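Local coordinates for protein N-acetylcysteine deacetylase (Bacillus subtilis, PDB 1YSJ) that probably deacetylates N-acetylcysteine to cysteine and acetate with two divalent metal ions, in a pathway that recovers sulfur from S-(2-succino)cysteine, at residues I94-D99 and F151-A156; I192-G197 and P359-W364; P198-V203 and E343-G348; Y314-Q319 and D350-Q355. The protein carries 1 engineered substitution. All coordinates share one frame; numbering follows the deposited sequence. Where two conformers were deposited one is given.

How the interactions relate
Interactions 1 and 2 lie in the same mixed sheet of the metal-binding domain and are buried: the first is a regular parallel strand pair with a polar cluster on one side, the second an antiparallel pair that splays apart around a water. Interactions 3 and 4 sit where the chain passes between this domain and the four-stranded antiparallel sheet, on its neighbouring strands 197-211 and 306-320. Interaction 3 is partly exposed and largely backbone, whereas interaction 4 is buried and mostly apolar. The contacts are also tied together: Asp350 of interaction 4 forms a salt bridge with Arg95 of interaction 1, and Trp364 NE1 of interaction 2 probably hydrogen-bonds Glu343 O of interaction 3.

Interaction 1: residues I94-D99 and F151-A156; sequences IRADID and FIFQPA
Arg95 and Gln154 meet on one side of a parallel strand pair, the guanidinium turned 60° from the amide plane. Gln154 OE1 lies at the guanidinium edge, in its plane, and takes side-on bonds from Arg95 NE (3.0 Å) and NH2 (3.2 Å), both donors above the same amide face. Arg95 holds CG anti to its backbone N (chi1 179°), and a bend about the CB-CG bond (chi2 -86°) swings its head to the neighbouring strand. The Asp97 carboxylate lies over the rim of one guanidinium face, a long contact of charges alone; its OD1 hydrogen-bonds His127. On the other face of the sheet Ile94 lies alongside Phe151, while Ile98 CG2 approaches the edge of the Phe153 ring. Straight backbone bonds, such as Gln154 N to Ala96 O at 2.8 Å, join the strands. With a leucine for Arg95, Gln154 OE1 would lose two donors, and the carboxylates of Glu349 and Asp350, both paired with this arginine, would probably be left without that positive mate. Tyr354 also bonds OE1, and Asp99 bonds Ser48 and the nickel ligand His124; the strand ends thus carry a buried, probably largely self-compensating network of charged groups and one amide up to the metal site.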
loop_
_atom_site.group_PDB
_atom_site.type_symbol
_atom_site.label_atom_id
_atom_site.label_comp_id
_atom_site.label_asym_id
_atom_site.label_seq_id
_atom_site.Cartn_x
_atom_site.Cartn_y
_atom_site.Cartn_z
ATOM N N ILE A 94 -7.743 -43.750 -2.251
ATOM C CA ILE A 94 -7.937 -43.030 -3.502
ATOM C C ILE A 94 -8.743 -41.758 -3.214
ATOM O O ILE A 94 -9.814 -41.804 -2.605
ATOM C CB ILE A 94 -8.623 -43.899 -4.584
ATOM C CG1 ILE A 94 -7.751 -45.113 -4.928
ATOM C CG2 ILE A 94 -8.893 -43.067 -5.843
ATOM C CD1 ILE A 94 -8.431 -46.141 -5.832
ATOM N N ARG A 95 -8.215 -40.626 -3.653
ATOM C CA ARG A 95 -8.739 -39.342 -3.237
ATOM C C ARG A 95 -9.351 -38.549 -4.388
ATOM O O ARG A 95 -8.774 -38.464 -5.474
ATOM C CB ARG A 95 -7.630 -38.546 -2.538
ATOM C CG ARG A 95 -8.011 -37.151 -2.053
ATOM C CD ARG A 95 -7.838 -36.113 -3.158
ATOM N NE ARG A 95 -7.526 -34.805 -2.602
ATOM C CZ ARG A 95 -6.988 -33.805 -3.292
ATOM N NH1 ARG A 95 -6.707 -33.952 -4.582
ATOM N NH2 ARG A 95 -6.728 -32.658 -2.683
ATOM N N ALA A 96 -10.525 -37.975 -4.127
ATOM C CA ALA A 96 -11.135 -36.962 -4.994
ATOM C C ALA A 96 -11.510 -35.726 -4.172
ATOM O O ALA A 96 -11.867 -35.840 -3.000
ATOM C CB ALA A 96 -12.368 -37.526 -5.695
ATOM N N ASP A 97 -11.422 -34.551 -4.787
ATOM C CA ASP A 97 -11.847 -33.295 -4.152
ATOM C C ASP A 97 -13.249 -32.897 -4.606
ATOM O O ASP A 97 -13.604 -33.103 -5.763
ATOM C CB ASP A 97 -10.840 -32.166 -4.413
ATOM C CG ASP A 97 -10.194 -32.247 -5.793
ATOM O OD1 ASP A 97 -10.731 -32.931 -6.695
ATOM O OD2 ASP A 97 -9.131 -31.618 -5.972
ATOM N N ILE A 98 -14.047 -32.339 -3.697
ATOM C CA ILE A 98 -15.482 -32.138 -3.974
ATOM C C ILE A 98 -15.985 -30.679 -4.021
ATOM O O ILE A 98 -17.161 -30.445 -4.298
ATOM C CB ILE A 98 -16.379 -32.979 -3.006
ATOM C CG1 ILE A 98 -16.306 -32.450 -1.562
ATOM C CG2 ILE A 98 -16.002 -34.455 -3.074
ATOM C CD1 ILE A 98 -17.351 -33.052 -0.617
ATOM N N ASP A 99 -15.105 -29.713 -3.748
ATOM C CA ASP A 99 -15.506 -28.298 -3.647
ATOM C C ASP A 99 -15.388 -27.497 -4.956
ATOM O O ASP A 99 -14.535 -27.777 -5.792
ATOM C CB ASP A 99 -14.741 -27.592 -2.515
ATOM C CG ASP A 99 -13.228 -27.566 -2.736
ATOM O OD1 ASP A 99 -12.671 -28.479 -3.393
ATOM O OD2 ASP A 99 -12.587 -26.624 -2.223
ATOM N N PHE A 151 -11.821 -44.845 0.078
ATOM C CA PHE A 151 -12.120 -43.715 -0.801
ATOM C C PHE A 151 -12.334 -42.439 0.003
ATOM O O PHE A 151 -13.105 -42.410 0.966
ATOM C CB PHE A 151 -13.336 -44.014 -1.687
ATOM C CG PHE A 151 -13.125 -45.165 -2.620
ATOM C CD1 PHE A 151 -13.357 -46.474 -2.197
ATOM C CD2 PHE A 151 -12.679 -44.948 -3.921
ATOM C CE1 PHE A 151 -13.155 -47.546 -3.057
ATOM C CE2 PHE A 151 -12.472 -46.014 -4.787
ATOM C CZ PHE A 151 -12.708 -47.317 -4.355
ATOM N N ILE A 152 -11.636 -41.390 -0.412
ATOM C CA ILE A 152 -11.643 -40.109 0.273
ATOM C C ILE A 152 -12.251 -39.049 -0.643
ATOM O O ILE A 152 -11.678 -38.693 -1.677
ATOM C CB ILE A 152 -10.203 -39.697 0.707
ATOM C CG1 ILE A 152 -9.624 -40.735 1.671
ATOM C CG2 ILE A 152 -10.187 -38.301 1.339
ATOM C CD1 ILE A 152 -8.128 -40.620 1.883
ATOM N N PHE A 153 -13.429 -38.571 -0.264
ATOM C CA PHE A 153 -14.059 -37.464 -0.963
ATOM C C PHE A 153 -13.880 -36.227 -0.093
ATOM O O PHE A 153 -14.612 -36.000 0.865
ATOM C CB PHE A 153 -15.524 -37.780 -1.299
ATOM C CG PHE A 153 -15.683 -38.955 -2.236
ATOM C CD1 PHE A 153 -15.814 -40.252 -1.738
ATOM C CD2 PHE A 153 -15.680 -38.768 -3.614
ATOM C CE1 PHE A 153 -15.948 -41.340 -2.592
ATOM C CE2 PHE A 153 -15.813 -39.855 -4.486
ATOM C CZ PHE A 153 -15.948 -41.143 -3.972
ATOM N N GLN A 154 -12.867 -35.447 -0.445
ATOM C CA GLN A 154 -12.311 -34.431 0.422
ATOM C C GLN A 154 -12.908 -33.045 0.179
ATOM O O GLN A 154 -12.934 -32.569 -0.958
ATOM C CB GLN A 154 -10.790 -34.389 0.227
ATOM C CG GLN A 154 -10.093 -33.267 0.979
ATOM C CD GLN A 154 -8.798 -32.842 0.335
ATOM O OE1 GLN A 154 -7.893 -33.658 0.128
ATOM N NE2 GLN A 154 -8.688 -31.551 0.024
ATOM N N PRO A 155 -13.350 -32.373 1.256
ATOM C CA PRO A 155 -13.832 -31.000 1.106
ATOM C C PRO A 155 -12.663 -30.024 1.049
ATOM O O PRO A 155 -11.543 -30.395 1.388
ATOM C CB PRO A 155 -14.618 -30.773 2.400
ATOM C CG PRO A 155 -13.913 -31.623 3.410
ATOM C CD PRO A 155 -13.404 -32.831 2.661
ATOM N N ALA A 156 -12.926 -28.799 0.596
ATOM C CA ALA A 156 -12.025 -27.662 0.823
ATOM C C ALA A 156 -10.591 -27.795 0.273
ATOM O O ALA A 156 -9.623 -27.407 0.944
ATOM C CB ALA A 156 -11.997 -27.308 2.321
#

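Interaction 2: residues I192-G197 and P359-W364; sequences IGVKEG and PGFFVW
Val363 points at the strand of Ile192 and Gly193 and touches it with all three side-chain carbons. Its CB rests 3.4 Å from Gly193 O and also meets Ile192 CG2. Branch CG1, anti to its own carbonyl carbon (chi1 -63°), touches Gly193 O too, passes Val194 CG2 at 4.1 Å, and meets the Phe361 ring in the ring plane. Branch CG2 also meets Ile192 CG2, at 3.9 Å; beyond them helix 384-402 packs on Ile192 and Val363. This is one antiparallel junction of the mixed sheet of the metal-binding domain: strand 360-366 pairs with 191-194 through one hydrogen-bonded pair, Gly193 N to Trp364 O at 2.7 Å and Trp364 N to Gly193 O at 3.1 Å. A side chain on Gly193 would run into Trp364 CB. From there the strands diverge, their N-to-C directions 133° apart, well short of antiparallel, and a water bridges the gap, giving hydrogens to Gly193 O and Phe362 O and accepting from Lys195 N. Further along, Val194 CG1 meets the edge of the Phe361 ring, and Phe361 CZ reaches Lys195 O at 3.4 Å. The Trp364 indole leads away from Gly193, NE1 bonding Glu343 O and the ring in cation-pi contact with Lys184.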
loop_
_atom_site.group_PDB
_atom_site.type_symbol
_atom_site.label_atom_id
_atom_site.label_comp_id
_atom_site.label_asym_id
_atom_site.label_seq_id
_atom_site.Cartn_x
_atom_site.Cartn_y
_atom_site.Cartn_z
ATOM N N ILE A 192 -2.732 -40.266 -19.483
ATOM C CA ILE A 192 -2.449 -40.055 -18.065
ATOM C C ILE A 192 -1.019 -39.504 -17.921
ATOM O O ILE A 192 -0.070 -40.068 -18.472
ATOM C CB ILE A 192 -2.633 -41.380 -17.251
ATOM C CG1 ILE A 192 -4.102 -41.829 -17.249
ATOM C CG2 ILE A 192 -2.170 -41.227 -15.805
ATOM C CD1 ILE A 192 -4.472 -42.842 -18.316
ATOM N N GLY A 193 -0.879 -38.390 -17.203
ATOM C CA GLY A 193 0.422 -37.744 -16.996
ATOM C C GLY A 193 1.152 -38.315 -15.794
ATOM O O GLY A 193 0.636 -38.281 -14.678
ATOM N N VAL A 194 2.361 -38.821 -16.024
ATOM C CA VAL A 194 3.082 -39.611 -15.027
ATOM C C VAL A 194 4.541 -39.164 -14.840
ATOM O O VAL A 194 5.315 -39.135 -15.800
ATOM C CB VAL A 194 3.031 -41.133 -15.398
ATOM C CG1 VAL A 194 3.959 -41.952 -14.520
ATOM C CG2 VAL A 194 1.605 -41.676 -15.297
ATOM N N LYS A 195 4.904 -38.820 -13.602
ATOM C CA LYS A 195 6.311 -38.603 -13.226
ATOM C C LYS A 195 6.573 -38.914 -11.747
ATOM O O LYS A 195 5.681 -38.759 -10.909
ATOM C CB LYS A 195 6.777 -37.176 -13.568
ATOM C CG LYS A 195 6.361 -36.097 -12.564
ATOM C CD LYS A 195 6.857 -34.699 -12.961
ATOM C CE LYS A 195 8.383 -34.576 -12.949
ATOM N NZ LYS A 195 8.981 -34.794 -11.601
ATOM N N GLU A 196 7.791 -39.356 -11.438
ATOM C CA GLU A 196 8.232 -39.487 -10.047
ATOM C C GLU A 196 8.756 -38.138 -9.538
ATOM O O GLU A 196 9.129 -37.270 -10.330
ATOM C CB GLU A 196 9.268 -40.625 -9.875
ATOM C CG GLU A 196 10.658 -40.372 -10.469
ATOM C CD GLU A 196 11.493 -41.652 -10.669
ATOM O OE1 GLU A 196 11.578 -42.502 -9.751
ATOM O OE2 GLU A 196 12.093 -41.799 -11.755
ATOM N N GLY A 197 8.754 -37.958 -8.220
ATOM C CA GLY A 197 9.248 -36.732 -7.604
ATOM C C GLY A 197 8.295 -35.553 -7.717
ATOM O O GLY A 197 7.075 -35.742 -7.814
ATOM N N PRO A 359 3.527 -42.682 1.556
ATOM C CA PRO A 359 3.855 -42.724 0.129
ATOM C C PRO A 359 2.628 -42.465 -0.734
ATOM O O PRO A 359 1.534 -42.940 -0.416
ATOM C CB PRO A 359 4.338 -44.167 -0.074
ATOM C CG PRO A 359 4.808 -44.600 1.244
ATOM C CD PRO A 359 3.881 -43.950 2.220
ATOM N N GLY A 360 2.806 -41.713 -1.816
ATOM C CA GLY A 360 1.682 -41.358 -2.678
ATOM C C GLY A 360 2.035 -41.116 -4.130
ATOM O O GLY A 360 3.199 -40.888 -4.468
ATOM N N PHE A 361 1.019 -41.166 -4.986
ATOM C CA PHE A 361 1.178 -40.858 -6.401
ATOM C C PHE A 361 -0.006 -40.054 -6.948
ATOM O O PHE A 361 -1.164 -40.440 -6.793
ATOM C CB PHE A 361 1.381 -42.139 -7.214
ATOM C CG PHE A 361 2.275 -41.964 -8.403
ATOM C CD1 PHE A 361 3.655 -42.128 -8.282
ATOM C CD2 PHE A 361 1.747 -41.632 -9.646
ATOM C CE1 PHE A 361 4.494 -41.966 -9.379
ATOM C CE2 PHE A 361 2.584 -41.464 -10.756
ATOM C CZ PHE A 361 3.957 -41.631 -10.619
ATOM N N PHE A 362 0.307 -38.942 -7.603
ATOM C CA PHE A 362 -0.690 -38.031 -8.143
ATOM C C PHE A 362 -0.468 -37.889 -9.645
ATOM O O PHE A 362 0.639 -37.575 -10.087
ATOM C CB PHE A 362 -0.547 -36.675 -7.448
ATOM C CG PHE A 362 -1.717 -35.748 -7.642
ATOM C CD1 PHE A 362 -2.884 -35.910 -6.899
ATOM C CD2 PHE A 362 -1.634 -34.685 -8.537
ATOM C CE1 PHE A 362 -3.963 -35.037 -7.061
ATOM C CE2 PHE A 362 -2.705 -33.805 -8.709
ATOM C CZ PHE A 362 -3.867 -33.980 -7.969
ATOM N N VAL A 363 -1.515 -38.117 -10.431
ATOM C CA VAL A 363 -1.386 -38.088 -11.894
ATOM C C VAL A 363 -2.239 -37.013 -12.575
ATOM O O VAL A 363 -3.255 -36.570 -12.026
ATOM C CB VAL A 363 -1.702 -39.468 -12.535
ATOM C CG1 VAL A 363 -0.707 -40.516 -12.075
ATOM C CG2 VAL A 363 -3.139 -39.908 -12.237
ATOM N N TRP A 364 -1.815 -36.603 -13.772
ATOM C CA TRP A 364 -2.646 -35.777 -14.643
ATOM C C TRP A 364 -3.623 -36.667 -15.401
ATOM O O TRP A 364 -3.225 -37.684 -15.971
ATOM C CB TRP A 364 -1.812 -34.994 -15.664
ATOM C CG TRP A 364 -0.816 -33.981 -15.131
ATOM C CD1 TRP A 364 0.426 -33.719 -15.646
ATOM C CD2 TRP A 364 -0.980 -33.081 -14.017
ATOM N NE1 TRP A 364 1.045 -32.726 -14.923
ATOM C CE2 TRP A 364 0.209 -32.319 -13.917
ATOM C CE3 TRP A 364 -2.009 -32.849 -13.095
ATOM C CZ2 TRP A 364 0.395 -31.338 -12.936
ATOM C CZ3 TRP A 364 -1.821 -31.877 -12.114
ATOM C CH2 TRP A 364 -0.626 -31.135 -12.044
HETATM O O HOH W 1 2.306 -37.833 -12.285
#

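Interaction 3: residues P198-V203 and E343-G348; sequences PLMASV and EQSPGG
Ser345 bridges to the strand at Met200 through its own backbone, the closely fitted half of this contact. Its N-H gives a nearly straight bond to Leu199 O (2.9 Å, 163° at the hydrogen), and its carbonyl oxygen accepts from Ala201 N at 3.2 Å, so one loop residue gives one bond and accepts the other, on either side of Met200. The side chain of Met200, a selenomethionine, lies along the loop: CB comes to 3.3 Å from Gly347 O, and a bend about the CG-SE bond (chi3 73°) curls CE back to 3.5 Å from the same oxygen, with Ser345 CB also close to CE. Further along, Val203 CG2 packs on Gly348 CA at 3.9 Å, where a side chain on the glycine would collide with the valine. Trp364 lies against Leu199, Met200 and Ser345.

The other half is open. Gln344, exposed, lays its aliphatic stem along the strand, CG resting 3.6 Å from Leu199 O, while Glu343 and Pro346 start their side chains away from the strand and are exposed. Pro346 touches the strand through its backbone O, 3.6 Å from Ala201 CB. Strand 197-211 enters the smaller antiparallel sheet here, and the loop leads from the larger sheet toward helix 351-355; the contact thus lies at the junction of the two domains usual in M20 peptidases, with Met200 about 6 Å from the nickel ligand His182, side chain to side chain.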
loop_
_atom_site.group_PDB
_atom_site.type_symbol
_atom_site.label_atom_id
_atom_site.label_comp_id
_atom_site.label_asym_id
_atom_site.label_seq_id
_atom_site.Cartn_x
_atom_site.Cartn_y
_atom_site.Cartn_z
ATOM N N PRO A 198 8.849 -34.322 -7.714
ATOM C CA PRO A 198 8.088 -33.067 -7.671
ATOM C C PRO A 198 7.199 -32.848 -8.894
ATOM O O PRO A 198 7.686 -32.863 -10.031
ATOM C CB PRO A 198 9.182 -31.991 -7.619
ATOM C CG PRO A 198 10.421 -32.712 -7.190
ATOM C CD PRO A 198 10.299 -34.075 -7.760
ATOM N N LEU A 199 5.907 -32.644 -8.647
ATOM C CA LEU A 199 4.932 -32.401 -9.709
ATOM C C LEU A 199 4.349 -30.994 -9.612
ATOM O O LEU A 199 4.192 -30.306 -10.623
ATOM C CB LEU A 199 3.809 -33.447 -9.658
ATOM C CG LEU A 199 2.681 -33.348 -10.694
ATOM C CD1 LEU A 199 3.196 -33.636 -12.095
ATOM C CD2 LEU A 199 1.545 -34.288 -10.350
HETATM N N MSE A 200 4.018 -30.583 -8.392
HETATM C CA MSE A 200 3.396 -29.284 -8.148
HETATM C C MSE A 200 4.138 -28.551 -7.050
HETATM O O MSE A 200 4.625 -29.163 -6.107
HETATM C CB MSE A 200 1.919 -29.446 -7.777
HETATM C CG MSE A 200 1.119 -30.233 -8.793
HETATM SE SE MSE A 200 -0.763 -30.293 -8.369
HETATM C CE MSE A 200 -1.240 -28.431 -8.824
ATOM N N ALA A 201 4.212 -27.234 -7.182
ATOM C CA ALA A 201 5.037 -26.408 -6.314
ATOM C C ALA A 201 4.534 -26.345 -4.875
ATOM O O ALA A 201 3.341 -26.494 -4.608
ATOM C CB ALA A 201 5.150 -25.001 -6.895
ATOM N N SER A 202 5.468 -26.138 -3.952
ATOM C CA SER A 202 5.137 -25.761 -2.592
ATOM C C SER A 202 4.634 -24.323 -2.620
ATOM O O SER A 202 5.035 -23.539 -3.478
ATOM C CB SER A 202 6.371 -25.866 -1.699
ATOM O OG SER A 202 7.408 -25.016 -2.162
ATOM N N VAL A 203 3.735 -23.980 -1.709
ATOM C CA VAL A 203 3.263 -22.606 -1.612
ATOM C C VAL A 203 3.443 -22.145 -0.179
ATOM O O VAL A 203 3.044 -22.838 0.759
ATOM C CB VAL A 203 1.779 -22.429 -2.060
ATOM C CG1 VAL A 203 1.396 -20.953 -2.052
ATOM C CG2 VAL A 203 1.544 -23.019 -3.455
ATOM N N GLU A 343 4.263 -32.821 -17.000
ATOM C CA GLU A 343 4.825 -31.483 -16.859
ATOM C C GLU A 343 4.466 -30.926 -15.488
ATOM O O GLU A 343 3.367 -31.170 -14.978
ATOM C CB GLU A 343 4.294 -30.562 -17.956
ATOM C CG GLU A 343 4.835 -30.879 -19.354
ATOM C CD GLU A 343 4.179 -30.057 -20.456
ATOM O OE1 GLU A 343 4.725 -30.041 -21.580
ATOM O OE2 GLU A 343 3.122 -29.430 -20.205
ATOM N N GLN A 344 5.391 -30.181 -14.893
ATOM C CA GLN A 344 5.160 -29.590 -13.577
ATOM C C GLN A 344 4.131 -28.458 -13.614
ATOM O O GLN A 344 3.958 -27.792 -14.637
ATOM C CB GLN A 344 6.471 -29.113 -12.952
ATOM C CG GLN A 344 7.325 -30.244 -12.384
ATOM C CD GLN A 344 8.728 -29.795 -11.977
ATOM O OE1 GLN A 344 9.286 -30.289 -11.000
ATOM N NE2 GLN A 344 9.297 -28.859 -12.727
ATOM N N SER A 345 3.436 -28.266 -12.498
ATOM C CA SER A 345 2.466 -27.190 -12.368
ATOM C C SER A 345 2.908 -26.211 -11.276
ATOM O O SER A 345 3.376 -26.633 -10.217
ATOM C CB SER A 345 1.074 -27.754 -12.060
ATOM O OG SER A 345 0.083 -26.736 -12.083
ATOM N N PRO A 346 2.771 -24.895 -11.538
ATOM C CA PRO A 346 3.112 -23.869 -10.552
ATOM C C PRO A 346 2.114 -23.801 -9.391
ATOM O O PRO A 346 2.410 -23.194 -8.363
ATOM C CB PRO A 346 3.054 -22.566 -11.362
ATOM C CG PRO A 346 3.005 -22.984 -12.800
ATOM C CD PRO A 346 2.293 -24.290 -12.792
ATOM N N GLY A 347 0.948 -24.421 -9.559
ATOM C CA GLY A 347 -0.091 -24.411 -8.534
ATOM C C GLY A 347 0.197 -25.359 -7.383
ATOM O O GLY A 347 1.064 -26.223 -7.479
ATOM N N GLY A 348 -0.537 -25.184 -6.290
ATOM C CA GLY A 348 -0.398 -26.024 -5.108
ATOM C C GLY A 348 -1.635 -26.872 -4.901
ATOM O O GLY A 348 -2.751 -26.439 -5.190
#

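Interaction 4: residues Y314-Q319 and D350-Q355; sequences YLPSVQ and DFALYQ
Ala352 pushes its methyl against two successive carbonyl oxygens of a broken strand, CB standing 3.3 Å from Pro316 O and 3.5 Å from Ser317 O. A water ties the same two backbones together, donating to Ser317 O and to Ala352 O, each at 2.7 Å. The other neighbours of the methyl across the contact are apolar: Val318 CG2 comes to 3.7 Å from Ala352 CB, and the Pro316 ring crosses Leu353 at about a right angle, its CD 3.9 Å from Leu353 CD2. Leu315 slants across the start of the short helix, CD2 lying over the CA and CB of Asp350. Strand 306-320, outermost within this chain in the four-stranded antiparallel sheet, carries a classic beta bulge at Tyr314 and Leu315, both facing Val203, then breaks at Pro316 and Ser317, where the weakly bonded helix 351-355 fits. At the far end Gln355 sends an extended chain toward the strand, CG anti to its carbonyl carbon (chi1 -70°), and its amide lies against the backbone of Gln319, CD 3.1 Å from Gln319 O and 3.8 Å from Gln319 N, with Val318 CG1 also near. With an alanine here that amide is gone, and the N and O of Gln319 would probably lose their polar neighbour from the helix, leaving a gap beside Val318. At the bulge itself, Tyr314 turns its ring to Trp264 of the second subunit, edge-to-face.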
loop_
_atom_site.group_PDB
_atom_site.type_symbol
_atom_site.label_atom_id
_atom_site.label_comp_id
_atom_site.label_asym_id
_atom_site.label_seq_id
_atom_site.Cartn_x
_atom_site.Cartn_y
_atom_site.Cartn_z
ATOM N N TYR A 314 2.147 -22.837 3.907
ATOM C CA TYR A 314 0.816 -23.066 3.368
ATOM C C TYR A 314 0.731 -24.495 2.823
ATOM O O TYR A 314 -0.049 -25.307 3.327
ATOM C CB TYR A 314 0.521 -22.009 2.293
ATOM C CG TYR A 314 -0.875 -22.004 1.699
ATOM C CD1 TYR A 314 -1.976 -21.583 2.443
ATOM C CD2 TYR A 314 -1.083 -22.380 0.372
ATOM C CE1 TYR A 314 -3.257 -21.563 1.885
ATOM C CE2 TYR A 314 -2.353 -22.368 -0.196
ATOM C CZ TYR A 314 -3.432 -21.953 0.561
ATOM O OH TYR A 314 -4.684 -21.940 -0.008
ATOM N N LEU A 315 1.556 -24.806 1.821
ATOM C CA LEU A 315 1.578 -26.141 1.215
ATOM C C LEU A 315 2.983 -26.645 0.874
ATOM O O LEU A 315 3.775 -25.912 0.277
ATOM C CB LEU A 315 0.718 -26.174 -0.052
ATOM C CG LEU A 315 -0.809 -26.122 0.053
ATOM C CD1 LEU A 315 -1.420 -26.095 -1.337
ATOM C CD2 LEU A 315 -1.368 -27.290 0.862
ATOM N N PRO A 316 3.297 -27.902 1.259
ATOM C CA PRO A 316 4.462 -28.583 0.691
ATOM C C PRO A 316 4.236 -28.906 -0.789
ATOM O O PRO A 316 3.119 -28.778 -1.294
ATOM C CB PRO A 316 4.541 -29.882 1.504
ATOM C CG PRO A 316 3.153 -30.106 1.993
ATOM C CD PRO A 316 2.602 -28.743 2.254
ATOM N N SER A 317 5.293 -29.323 -1.470
ATOM C CA SER A 317 5.205 -29.727 -2.866
ATOM C C SER A 317 4.576 -31.118 -3.029
ATOM O O SER A 317 4.791 -32.003 -2.196
ATOM C CB SER A 317 6.601 -29.719 -3.476
ATOM O OG SER A 317 6.542 -29.995 -4.856
ATOM N N VAL A 318 3.801 -31.302 -4.100
ATOM C CA VAL A 318 3.296 -32.628 -4.471
ATOM C C VAL A 318 4.477 -33.467 -4.966
ATOM O O VAL A 318 5.030 -33.209 -6.041
ATOM C CB VAL A 318 2.151 -32.573 -5.528
ATOM C CG1 VAL A 318 1.787 -33.981 -6.022
ATOM C CG2 VAL A 318 0.918 -31.884 -4.958
ATOM N N GLN A 319 4.853 -34.461 -4.164
ATOM C CA GLN A 319 6.010 -35.313 -4.432
ATOM C C GLN A 319 5.558 -36.752 -4.679
ATOM O O GLN A 319 5.006 -37.394 -3.784
ATOM C CB GLN A 319 6.977 -35.259 -3.242
ATOM C CG GLN A 319 8.314 -35.960 -3.458
ATOM C CD GLN A 319 9.384 -35.044 -4.019
ATOM O OE1 GLN A 319 9.240 -33.822 -4.013
ATOM N NE2 GLN A 319 10.472 -35.634 -4.498
ATOM N N ASP A 350 -3.463 -29.593 -1.987
ATOM C CA ASP A 350 -3.362 -30.052 -0.600
ATOM C C ASP A 350 -3.222 -31.571 -0.467
ATOM O O ASP A 350 -2.995 -32.084 0.629
ATOM C CB ASP A 350 -4.439 -29.436 0.317
ATOM C CG ASP A 350 -5.830 -30.017 0.118
ATOM O OD1 ASP A 350 -6.112 -30.721 -0.879
ATOM O OD2 ASP A 350 -6.669 -29.746 1.000
ATOM N N PHE A 351 -3.303 -32.268 -1.601
ATOM C CA PHE A 351 -2.936 -33.680 -1.688
ATOM C C PHE A 351 -1.501 -33.897 -1.189
ATOM O O PHE A 351 -1.175 -34.966 -0.668
ATOM C CB PHE A 351 -3.090 -34.186 -3.130
ATOM C CG PHE A 351 -2.810 -35.657 -3.299
ATOM C CD1 PHE A 351 -3.805 -36.597 -3.069
ATOM C CD2 PHE A 351 -1.547 -36.101 -3.692
ATOM C CE1 PHE A 351 -3.550 -37.962 -3.223
ATOM C CE2 PHE A 351 -1.281 -37.469 -3.846
ATOM C CZ PHE A 351 -2.288 -38.397 -3.610
ATOM N N ALA A 352 -0.661 -32.870 -1.342
ATOM C CA ALA A 352 0.738 -32.893 -0.886
ATOM C C ALA A 352 0.871 -33.143 0.615
ATOM O O ALA A 352 1.837 -33.760 1.063
ATOM C CB ALA A 352 1.432 -31.600 -1.262
ATOM N N LEU A 353 -0.105 -32.655 1.379
ATOM C CA LEU A 353 -0.159 -32.879 2.822
ATOM C C LEU A 353 -0.251 -34.368 3.174
ATOM O O LEU A 353 0.361 -34.814 4.146
ATOM C CB LEU A 353 -1.326 -32.108 3.446
ATOM C CG LEU A 353 -1.167 -30.604 3.680
ATOM C CD1 LEU A 353 -2.463 -30.039 4.223
ATOM C CD2 LEU A 353 -0.009 -30.283 4.629
ATOM N N TYR A 354 -1.002 -35.129 2.379
ATOM C CA TYR A 354 -1.065 -36.581 2.545
ATOM C C TYR A 354 0.302 -37.226 2.349
ATOM O O TYR A 354 0.696 -38.097 3.119
ATOM C CB TYR A 354 -2.058 -37.212 1.564
ATOM C CG TYR A 354 -3.492 -36.759 1.701
ATOM C CD1 TYR A 354 -4.183 -36.260 0.601
ATOM C CD2 TYR A 354 -4.168 -36.850 2.920
ATOM C CE1 TYR A 354 -5.499 -35.855 0.707
ATOM C CE2 TYR A 354 -5.493 -36.447 3.039
ATOM C CZ TYR A 354 -6.150 -35.951 1.927
ATOM O OH TYR A 354 -7.458 -35.543 2.022
ATOM N N GLN A 355 1.014 -36.780 1.315
ATOM C CA GLN A 355 2.324 -37.323 0.939
ATOM C C GLN A 355 3.450 -36.998 1.920
ATOM O O GLN A 355 4.518 -37.606 1.860
ATOM C CB GLN A 355 2.711 -36.851 -0.465
ATOM C CG GLN A 355 1.889 -37.460 -1.586
ATOM C CD GLN A 355 2.066 -36.719 -2.896
ATOM O OE1 GLN A 355 2.105 -37.328 -3.968
ATOM N NE2 GLN A 355 2.182 -35.399 -2.818
HETATM O O HOH W 2 4.231 -33.715 -0.175
#